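Long-range contacts in mannose-specific lectin 3 chain 2 (Crocus vernus, PDB 3MEZ), which probably binds mannose, as one of the two kinds of bulb-type lectin chain in a heterotetrameric plant lectin: residues V8-Q13 / D90-L95; S12-D17 / F60-H65. All coordinates share one frame; numbering follows the deposited sequence.

Contact 1: V8-Q13 / D90-L95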
ATOM      1  N   VAL B   8      11.612   1.864   6.119  1.00 18.57           N
ATOM      2  CA  VAL B   8      10.773   1.607   7.272  1.00 17.21           C
ATOM      3  C   VAL B   8       9.396   1.085   6.880  1.00 20.27           C
ATOM      4  O   VAL B   8       8.834   1.600   5.980  1.00 18.75           O
ATOM      5  CB  VAL B   8      10.516   2.912   8.008  1.00 16.91           C
ATOM      6  CG1 VAL B   8       9.608   2.720   9.155  1.00 23.13           C
ATOM      7  CG2 VAL B   8      11.780   3.571   8.417  1.00 17.53           C
ATOM      8  N   LEU B   9       8.881   0.101   7.601  1.00 20.17           N
ATOM      9  CA  LEU B   9       7.516  -0.402   7.480  1.00 21.06           C
ATOM     10  C   LEU B   9       6.768  -0.122   8.786  1.00 21.43           C
ATOM     11  O   LEU B   9       7.281  -0.409   9.810  1.00 20.75           O
ATOM     12  CB  LEU B   9       7.505  -1.907   7.218  1.00 22.21           C
ATOM     13  CG  LEU B   9       6.212  -2.577   6.767  1.00 23.36           C
ATOM     14  CD1 LEU B   9       5.967  -2.254   5.349  1.00 20.66           C
ATOM     15  CD2 LEU B   9       6.182  -4.047   6.961  1.00 24.37           C
ATOM     16  N   PHE B  10       5.582   0.449   8.699  1.00 20.20           N
ATOM     17  CA  PHE B  10       4.769   0.819   9.824  1.00 19.51           C
ATOM     18  C   PHE B  10       3.668  -0.220  10.053  1.00 20.16           C
ATOM     19  O   PHE B  10       3.290  -0.881   9.136  1.00 18.99           O
ATOM     20  CB  PHE B  10       4.144   2.175   9.604  1.00 20.37           C
ATOM     21  CG  PHE B  10       5.115   3.268   9.340  1.00 21.67           C
ATOM     22  CD1 PHE B  10       5.693   3.963  10.374  1.00 20.65           C
ATOM     23  CD2 PHE B  10       5.443   3.621   8.061  1.00 17.85           C
ATOM     24  CE1 PHE B  10       6.570   4.935  10.134  1.00 21.55           C
ATOM     25  CE2 PHE B  10       6.341   4.594   7.856  1.00 21.57           C
ATOM     26  CZ  PHE B  10       6.880   5.247   8.885  1.00 20.06           C
ATOM     27  N   SER B  11       3.128  -0.316  11.261  1.00 17.06           N
ATOM     28  CA  SER B  11       2.112  -1.319  11.549  1.00 17.40           C
ATOM     29  C   SER B  11       0.884  -1.137  10.609  1.00 18.90           C
ATOM     30  O   SER B  11       0.498  -0.047  10.359  1.00 19.68           O
ATOM     31  CB  SER B  11       1.635  -1.234  13.004  1.00 19.35           C
ATOM     32  OG  SER B  11       2.608  -1.528  13.956  1.00 20.63           O
ATOM     33  N   SER B  12       0.360  -2.240  10.119  1.00 17.65           N
ATOM     34  CA  SER B  12      -0.724  -2.368   9.147  1.00 18.55           C
ATOM     35  C   SER B  12      -0.235  -2.402   7.675  1.00 17.99           C
ATOM     36  O   SER B  12      -0.907  -2.881   6.841  1.00 17.64           O
ATOM     37  CB  SER B  12      -1.819  -1.304   9.330  1.00 19.57           C
ATOM     38  OG  SER B  12      -2.628  -1.495  10.439  1.00 18.48           O
ATOM     39  N   GLN B  13       0.959  -1.902   7.413  1.00 17.29           N
ATOM     40  CA  GLN B  13       1.546  -2.024   6.094  1.00 18.53           C
ATOM     41  C   GLN B  13       1.915  -3.490   5.737  1.00 19.35           C
ATOM     42  O   GLN B  13       2.201  -4.300   6.567  1.00 18.94           O
ATOM     43  CB  GLN B  13       2.780  -1.122   5.900  1.00 18.34           C
ATOM     44  CG  GLN B  13       2.524   0.307   5.995  1.00 20.57           C
ATOM     45  CD  GLN B  13       3.706   1.171   5.574  1.00 21.18           C
ATOM     46  OE1 GLN B  13       4.763   1.044   6.078  1.00 18.01           O
ATOM     47  NE2 GLN B  13       3.471   2.048   4.664  1.00 21.04           N
ATOM     48  N   ASP B  90       1.203   1.163  17.879  1.00 19.66           N
ATOM     49  CA  ASP B  90       1.824   1.328  16.582  1.00 20.31           C
ATOM     50  C   ASP B  90       3.325   1.034  16.639  1.00 19.81           C
ATOM     51  O   ASP B  90       4.000   1.508  17.481  1.00 19.52           O
ATOM     52  CB  ASP B  90       1.562   2.719  16.052  1.00 20.82           C
ATOM     53  CG  ASP B  90       0.090   3.025  15.904  1.00 23.33           C
ATOM     54  OD1 ASP B  90      -0.693   2.146  15.674  1.00 26.46           O
ATOM     55  OD2 ASP B  90      -0.249   4.161  16.024  1.00 29.53           O
ATOM     56  N   TYR B  91       3.787   0.226  15.717  1.00 19.02           N
ATOM     57  CA  TYR B  91       5.142  -0.273  15.682  1.00 19.39           C
ATOM     58  C   TYR B  91       5.842   0.066  14.357  1.00 20.65           C
ATOM     59  O   TYR B  91       5.222   0.447  13.405  1.00 20.38           O
ATOM     60  CB  TYR B  91       5.196  -1.761  15.940  1.00 20.04           C
ATOM     61  CG  TYR B  91       4.850  -2.198  17.338  1.00 20.46           C
ATOM     62  CD1 TYR B  91       3.565  -2.148  17.791  1.00 22.67           C
ATOM     63  CD2 TYR B  91       5.824  -2.653  18.207  1.00 19.05           C
ATOM     64  CE1 TYR B  91       3.251  -2.564  19.048  1.00 23.12           C
ATOM     65  CE2 TYR B  91       5.525  -3.042  19.416  1.00 17.02           C
ATOM     66  CZ  TYR B  91       4.248  -2.982  19.857  1.00 21.43           C
ATOM     67  OH  TYR B  91       3.945  -3.381  21.084  1.00 26.54           O
ATOM     68  N   VAL B  92       7.150  -0.016  14.359  1.00 18.68           N
ATOM     69  CA  VAL B  92       7.902   0.273  13.203  1.00 20.40           C
ATOM     70  C   VAL B  92       8.993  -0.779  13.003  1.00 20.14           C
ATOM     71  O   VAL B  92       9.591  -1.206  13.919  1.00 20.61           O
ATOM     72  CB  VAL B  92       8.388   1.716  13.309  1.00 21.81           C
ATOM     73  CG1 VAL B  92       9.760   1.803  13.835  1.00 20.08           C
ATOM     74  CG2 VAL B  92       8.160   2.417  12.132  1.00 22.51           C
ATOM     75  N   LEU B  93       9.143  -1.233  11.785  1.00 18.39           N
ATOM     76  CA  LEU B  93      10.213  -2.117  11.368  1.00 18.14           C
ATOM     77  C   LEU B  93      11.172  -1.249  10.568  1.00 18.47           C
ATOM     78  O   LEU B  93      10.797  -0.706   9.562  1.00 16.59           O
ATOM     79  CB  LEU B  93       9.690  -3.204  10.467  1.00 18.65           C
ATOM     80  CG  LEU B  93      10.328  -4.559  10.126  1.00 24.01           C
ATOM     81  CD1 LEU B  93      10.300  -4.981   8.677  1.00 22.18           C
ATOM     82  CD2 LEU B  93      11.650  -4.799  10.721  1.00 22.35           C
ATOM     83  N   ILE B  94      12.392  -1.135  11.040  1.00 18.05           N
ATOM     84  CA  ILE B  94      13.412  -0.360  10.397  1.00 17.59           C
ATOM     85  C   ILE B  94      14.541  -1.216   9.833  1.00 18.23           C
ATOM     86  O   ILE B  94      15.112  -1.995  10.511  1.00 17.19           O
ATOM     87  CB  ILE B  94      14.024   0.659  11.366  1.00 18.33           C
ATOM     88  CG1 ILE B  94      12.961   1.531  12.015  1.00 21.08           C
ATOM     89  CG2 ILE B  94      14.994   1.524  10.680  1.00 15.94           C
ATOM     90  CD1 ILE B  94      13.437   2.371  13.043  1.00 19.64           C
ATOM     91  N   LEU B  95      14.865  -1.026   8.571  1.00 17.04           N
ATOM     92  CA  LEU B  95      16.047  -1.651   8.040  1.00 18.40           C
ATOM     93  C   LEU B  95      17.196  -0.692   8.254  1.00 18.27           C
ATOM     94  O   LEU B  95      17.330   0.270   7.587  1.00 17.44           O
ATOM     95  CB  LEU B  95      15.908  -2.007   6.577  1.00 18.10           C
ATOM     96  CG  LEU B  95      17.060  -2.733   5.913  1.00 18.36           C
ATOM     97  CD1 LEU B  95      17.280  -4.073   6.510  1.00 21.11           C
ATOM     98  CD2 LEU B  95      16.885  -2.845   4.435  1.00 19.58           C
TER
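Leu9 and Leu93 form the hydrogen-bonded pair at the middle of two antiparallel strands, 8-10 and 92-95, whose axes come within 4.7 Å of each other, with Val8-Ile94 and Phe10-Val92 as the non-hydrogen-bonded pairs to each side. Both bonds of the central pair are nearly straight; the one from Leu93 N to Leu9 O measures 2.8 Å. Past the last strand pair the bonding changes character. Ser11 N still reaches Tyr91 O, at 3.1 Å and bent to 136°, but the return bond runs from Tyr91 N to a side chain, Ser11 OG, at 2.8 Å. The hydroxyl sits beside its own backbone N (chi1 -65°), which turns it to Tyr91 N where a backbone carbonyl would otherwise serve; Gly64 O is its second partner. On the face bearing Val8, Phe10 and Val92, methyl CG2 of Val92 touches both others, modelled 3.4 Å from Phe10 CD1 and closer still to Val8 CG1, though its exact placement is doubtful. Val8 CG1 in turn lies over one face of the Phe10 ring, offset toward its rim. Gln13 N closes the type II turn on Phe10 O, and the Gln13 side chain bonds back as well, OE1 accepting from Phe10 N at 2.8 Å, while NE2 is held by Ile2 O. On the other face Leu9 and Leu93 meet through their CB atoms and pack inward against Leu63 of strand 60-63, Leu93 also against Leu21 of strand 20-23. Strand 92-95 continues the sheet to strand 101-110, and the Val8-Phe10-Val92 face packs on the chain 1 partner, Phe10 against its Pro93 and Val92 against its Tyr100.

Contact 2: S12-D17 / F60-H65. Unlike the reference sequence in segment 12-17: Met15 (reference Gln).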
ATOM      1  N   SER B  12       0.360  -2.240  10.119  1.00 17.65           N
ATOM      2  CA  SER B  12      -0.724  -2.368   9.147  1.00 18.55           C
ATOM      3  C   SER B  12      -0.235  -2.402   7.675  1.00 17.99           C
ATOM      4  O   SER B  12      -0.907  -2.881   6.841  1.00 17.64           O
ATOM      5  CB  SER B  12      -1.819  -1.304   9.330  1.00 19.57           C
ATOM      6  OG  SER B  12      -2.628  -1.495  10.439  1.00 18.48           O
ATOM      7  N   GLN B  13       0.959  -1.902   7.413  1.00 17.29           N
ATOM      8  CA  GLN B  13       1.546  -2.024   6.094  1.00 18.53           C
ATOM      9  C   GLN B  13       1.915  -3.490   5.737  1.00 19.35           C
ATOM     10  O   GLN B  13       2.201  -4.300   6.567  1.00 18.94           O
ATOM     11  CB  GLN B  13       2.780  -1.122   5.900  1.00 18.34           C
ATOM     12  CG  GLN B  13       2.524   0.307   5.995  1.00 20.57           C
ATOM     13  CD  GLN B  13       3.706   1.171   5.574  1.00 21.18           C
ATOM     14  OE1 GLN B  13       4.763   1.044   6.078  1.00 18.01           O
ATOM     15  NE2 GLN B  13       3.471   2.048   4.664  1.00 21.04           N
ATOM     16  N   VAL B  14       1.915  -3.777   4.465  1.00 17.39           N
ATOM     17  CA  VAL B  14       2.232  -5.076   3.935  1.00 17.37           C
ATOM     18  C   VAL B  14       3.246  -5.022   2.785  1.00 18.52           C
ATOM     19  O   VAL B  14       3.366  -4.050   2.141  1.00 19.23           O
ATOM     20  CB  VAL B  14       0.978  -5.797   3.421  1.00 17.94           C
ATOM     21  CG1 VAL B  14      -0.012  -5.970   4.471  1.00 17.48           C
ATOM     22  CG2 VAL B  14       0.394  -5.057   2.287  1.00 16.98           C
ATOM     23  N   MET B  15       3.956  -6.103   2.571  1.00 19.26           N
ATOM     24  CA  MET B  15       4.846  -6.256   1.450  1.00 21.11           C
ATOM     25  C   MET B  15       4.577  -7.577   0.742  1.00 20.22           C
ATOM     26  O   MET B  15       4.397  -8.572   1.375  1.00 22.31           O
ATOM     27  CB  MET B  15       6.288  -6.218   1.902  1.00 22.48           C
ATOM     28  CG  MET B  15       6.765  -4.946   2.455  1.00 27.68           C
ATOM     29  SD  MET B  15       8.555  -4.913   2.715  1.00 36.53           S
ATOM     30  CE  MET B  15       8.642  -5.896   4.066  1.00 20.36           C
ATOM     31  N   TYR B  16       4.531  -7.550  -0.573  1.00 20.43           N
ATOM     32  CA  TYR B  16       4.330  -8.741  -1.345  1.00 20.11           C
ATOM     33  C   TYR B  16       4.965  -8.694  -2.731  1.00 21.30           C
ATOM     34  O   TYR B  16       5.268  -7.656  -3.233  1.00 21.07           O
ATOM     35  CB  TYR B  16       2.848  -9.085  -1.414  1.00 20.20           C
ATOM     36  CG  TYR B  16       1.993  -7.991  -1.958  1.00 17.90           C
ATOM     37  CD1 TYR B  16       1.403  -7.085  -1.133  1.00 19.34           C
ATOM     38  CD2 TYR B  16       1.806  -7.849  -3.297  1.00 20.29           C
ATOM     39  CE1 TYR B  16       0.660  -6.090  -1.598  1.00 18.05           C
ATOM     40  CE2 TYR B  16       1.059  -6.851  -3.790  1.00 19.13           C
ATOM     41  CZ  TYR B  16       0.482  -5.970  -2.948  1.00 16.79           C
ATOM     42  OH  TYR B  16      -0.244  -4.992  -3.462  1.00 20.93           O
ATOM     43  N   ASP B  17       5.182  -9.857  -3.309  1.00 21.76           N
ATOM     44  CA  ASP B  17       5.612  -9.963  -4.667  1.00 23.00           C
ATOM     45  C   ASP B  17       6.874  -9.168  -4.991  1.00 22.34           C
ATOM     46  O   ASP B  17       6.878  -8.416  -5.893  1.00 20.04           O
ATOM     47  CB  ASP B  17       4.489  -9.542  -5.577  1.00 24.02           C
ATOM     48  CG  ASP B  17       4.632 -10.073  -6.956  1.00 28.72           C
ATOM     49  OD1 ASP B  17       5.370 -11.002  -7.165  1.00 29.77           O
ATOM     50  OD2 ASP B  17       4.024  -9.520  -7.820  1.00 32.80           O
ATOM     51  N   PHE B  60       2.147 -12.680   1.692  1.00 22.08           N
ATOM     52  CA  PHE B  60       2.403 -11.324   2.102  1.00 21.53           C
ATOM     53  C   PHE B  60       2.947 -11.247   3.514  1.00 20.77           C
ATOM     54  O   PHE B  60       2.618 -12.039   4.332  1.00 22.92           O
ATOM     55  CB  PHE B  60       1.187 -10.392   1.917  1.00 20.14           C
ATOM     56  CG  PHE B  60       0.031 -10.651   2.828  1.00 18.71           C
ATOM     57  CD1 PHE B  60      -0.905 -11.591   2.505  1.00 19.04           C
ATOM     58  CD2 PHE B  60      -0.161  -9.916   3.959  1.00 17.85           C
ATOM     59  CE1 PHE B  60      -1.960 -11.810   3.280  1.00 18.05           C
ATOM     60  CE2 PHE B  60      -1.221 -10.144   4.740  1.00 23.20           C
ATOM     61  CZ  PHE B  60      -2.137 -11.106   4.393  1.00 21.23           C
ATOM     62  N   MET B  61       3.760 -10.246   3.753  1.00 20.90           N
ATOM     63  CA  MET B  61       4.237  -9.904   5.061  1.00 20.37           C
ATOM     64  C   MET B  61       3.554  -8.658   5.631  1.00 19.98           C
ATOM     65  O   MET B  61       3.295  -7.735   4.943  1.00 18.91           O
ATOM     66  CB  MET B  61       5.732  -9.710   5.055  1.00 20.85           C
ATOM     67  CG  MET B  61       6.315  -9.891   6.362  1.00 26.15           C
ATOM     68  SD  MET B  61       6.459  -8.336   7.139  1.00 40.42           S
ATOM     69  CE  MET B  61       7.973  -7.779   6.470  1.00 29.29           C
ATOM     70  N   ARG B  62       3.234  -8.720   6.907  1.00 18.35           N
ATOM     71  CA  ARG B  62       2.535  -7.674   7.583  1.00 18.97           C
ATOM     72  C   ARG B  62       3.101  -7.431   8.964  1.00 18.97           C
ATOM     73  O   ARG B  62       3.289  -8.331   9.696  1.00 18.11           O
ATOM     74  CB  ARG B  62       1.036  -7.997   7.690  1.00 16.98           C
ATOM     75  CG  ARG B  62       0.223  -7.021   8.500  1.00 19.57           C
ATOM     76  CD  ARG B  62      -1.276  -7.359   8.608  1.00 18.01           C
ATOM     77  NE  ARG B  62      -2.077  -6.431   9.388  1.00 18.59           N
ATOM     78  CZ  ARG B  62      -2.199  -6.446  10.706  1.00 22.45           C
ATOM     79  NH1 ARG B  62      -1.581  -7.336  11.410  1.00 20.95           N
ATOM     80  NH2 ARG B  62      -2.948  -5.587  11.324  1.00 18.23           N
ATOM     81  N   LEU B  63       3.295  -6.175   9.293  1.00 18.50           N
ATOM     82  CA  LEU B  63       3.675  -5.775  10.615  1.00 19.46           C
ATOM     83  C   LEU B  63       2.412  -5.399  11.367  1.00 20.77           C
ATOM     84  O   LEU B  63       1.657  -4.560  10.962  1.00 18.94           O
ATOM     85  CB  LEU B  63       4.654  -4.605  10.576  1.00 16.57           C
ATOM     86  CG  LEU B  63       5.055  -3.943  11.891  1.00 21.56           C
ATOM     87  CD1 LEU B  63       5.707  -4.913  12.786  1.00 19.09           C
ATOM     88  CD2 LEU B  63       5.953  -2.731  11.706  1.00 17.89           C
ATOM     89  N   GLY B  64       2.217  -6.087  12.471  1.00 20.06           N
ATOM     90  CA  GLY B  64       1.060  -5.941  13.298  1.00 20.30           C
ATOM     91  C   GLY B  64       1.122  -4.854  14.347  1.00 21.11           C
ATOM     92  O   GLY B  64       2.092  -4.205  14.485  1.00 20.91           O
ATOM     93  N   HIS B  65       0.050  -4.738  15.106  1.00 20.49           N
ATOM     94  CA  HIS B  65      -0.069  -3.745  16.145  1.00 20.83           C
ATOM     95  C   HIS B  65       0.292  -4.244  17.554  1.00 20.78           C
ATOM     96  O   HIS B  65      -0.081  -3.666  18.527  1.00 22.27           O
ATOM     97  CB  HIS B  65      -1.387  -3.034  16.105  1.00 18.76           C
ATOM     98  CG  HIS B  65      -1.505  -2.053  14.989  1.00 20.42           C
ATOM     99  ND1 HIS B  65      -1.897  -2.416  13.728  1.00 25.55           N
ATOM    100  CD2 HIS B  65      -1.320  -0.725  14.947  1.00 16.21           C
ATOM    101  CE1 HIS B  65      -1.926  -1.356  12.959  1.00 18.32           C
ATOM    102  NE2 HIS B  65      -1.576  -0.321  13.674  1.00 20.78           N
TER
HETATM  103  O   HOH W   1      -3.039  -4.532   7.482  1.00 19.77           O
HETATM  104  O   HOH W   2      -4.472  -3.204   9.730  1.00 22.01           O
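Arg62 and Ser12 meet through two waters, both bound in the plane of the guanidinium at its edge. One accepts from Arg62 NE at 2.9 Å and donates to Ser12 O; the other bonds Ser12 OG and accepts from Arg62 NH2 at 3.2 Å. The arginine chain is fully extended from CG to NE, with CG anti to the backbone N (chi1 174°), and this carries the group out from the face of the sheet, where the waters link it to Ser12. NH2 also forms a salt bridge with Asp74 of the second subunit, which probably steadies the positive charge. The His65 ring lies next to Ser12, but its orientation is doubtful. Obliquely to the Phe60 ring, Val14 CG1 comes within 4.0 Å of Phe60 CD2, and the same methyl also touches Arg62 CB, at 3.9 Å; Tyr16 and Phe60 touch through their CB atoms. On the opposite face Met15 and Met61 run side by side, pointing the same way into the interior, where both touch Met30 of strand 26-30. Met15 differs here from the reference sequence. Beneath these side chains the backbones pair antiparallel: Met15 N to Met61 O and Met61 N to Met15 O are both 3.0 Å. Ser12 N binds Leu63 O at 2.8 Å, nearly straight at 173°. Between them the bond from Leu63 N to Gln13 O is weak, at 3.5 Å. The face of Val14, Tyr16, Phe60 and Arg62 looks to the second subunit, where Tyr16 OH bonds Ile2 N of the second subunit and Phe60 packs on Arg62 of that subunit. A four-stranded antiparallel sheet turning one apolar face inward, one of three sheets in the chain, is characteristic of the beta-prism II fold of bulb-type lectins.

The two contacts start from the same length of chain: strand 8-10 enters contact 1, the turn through Ser12 and Gln13 belongs to both, and strand 14-16 then enters contact 2. Their centres lie 9 Å apart. Each pairs this N-terminal region with a much later strand, 60-63 in contact 2 and 92-95 in contact 1, so the first residues join two of the three sheets of the bulb-type lectin domain. At the junction Leu63 CD2 packs on Leu9 O at 3.3 Å. Contact 1 packs on chain 1, and both touch the second copy of chain 2, which places them at interfaces of the heterotetramer.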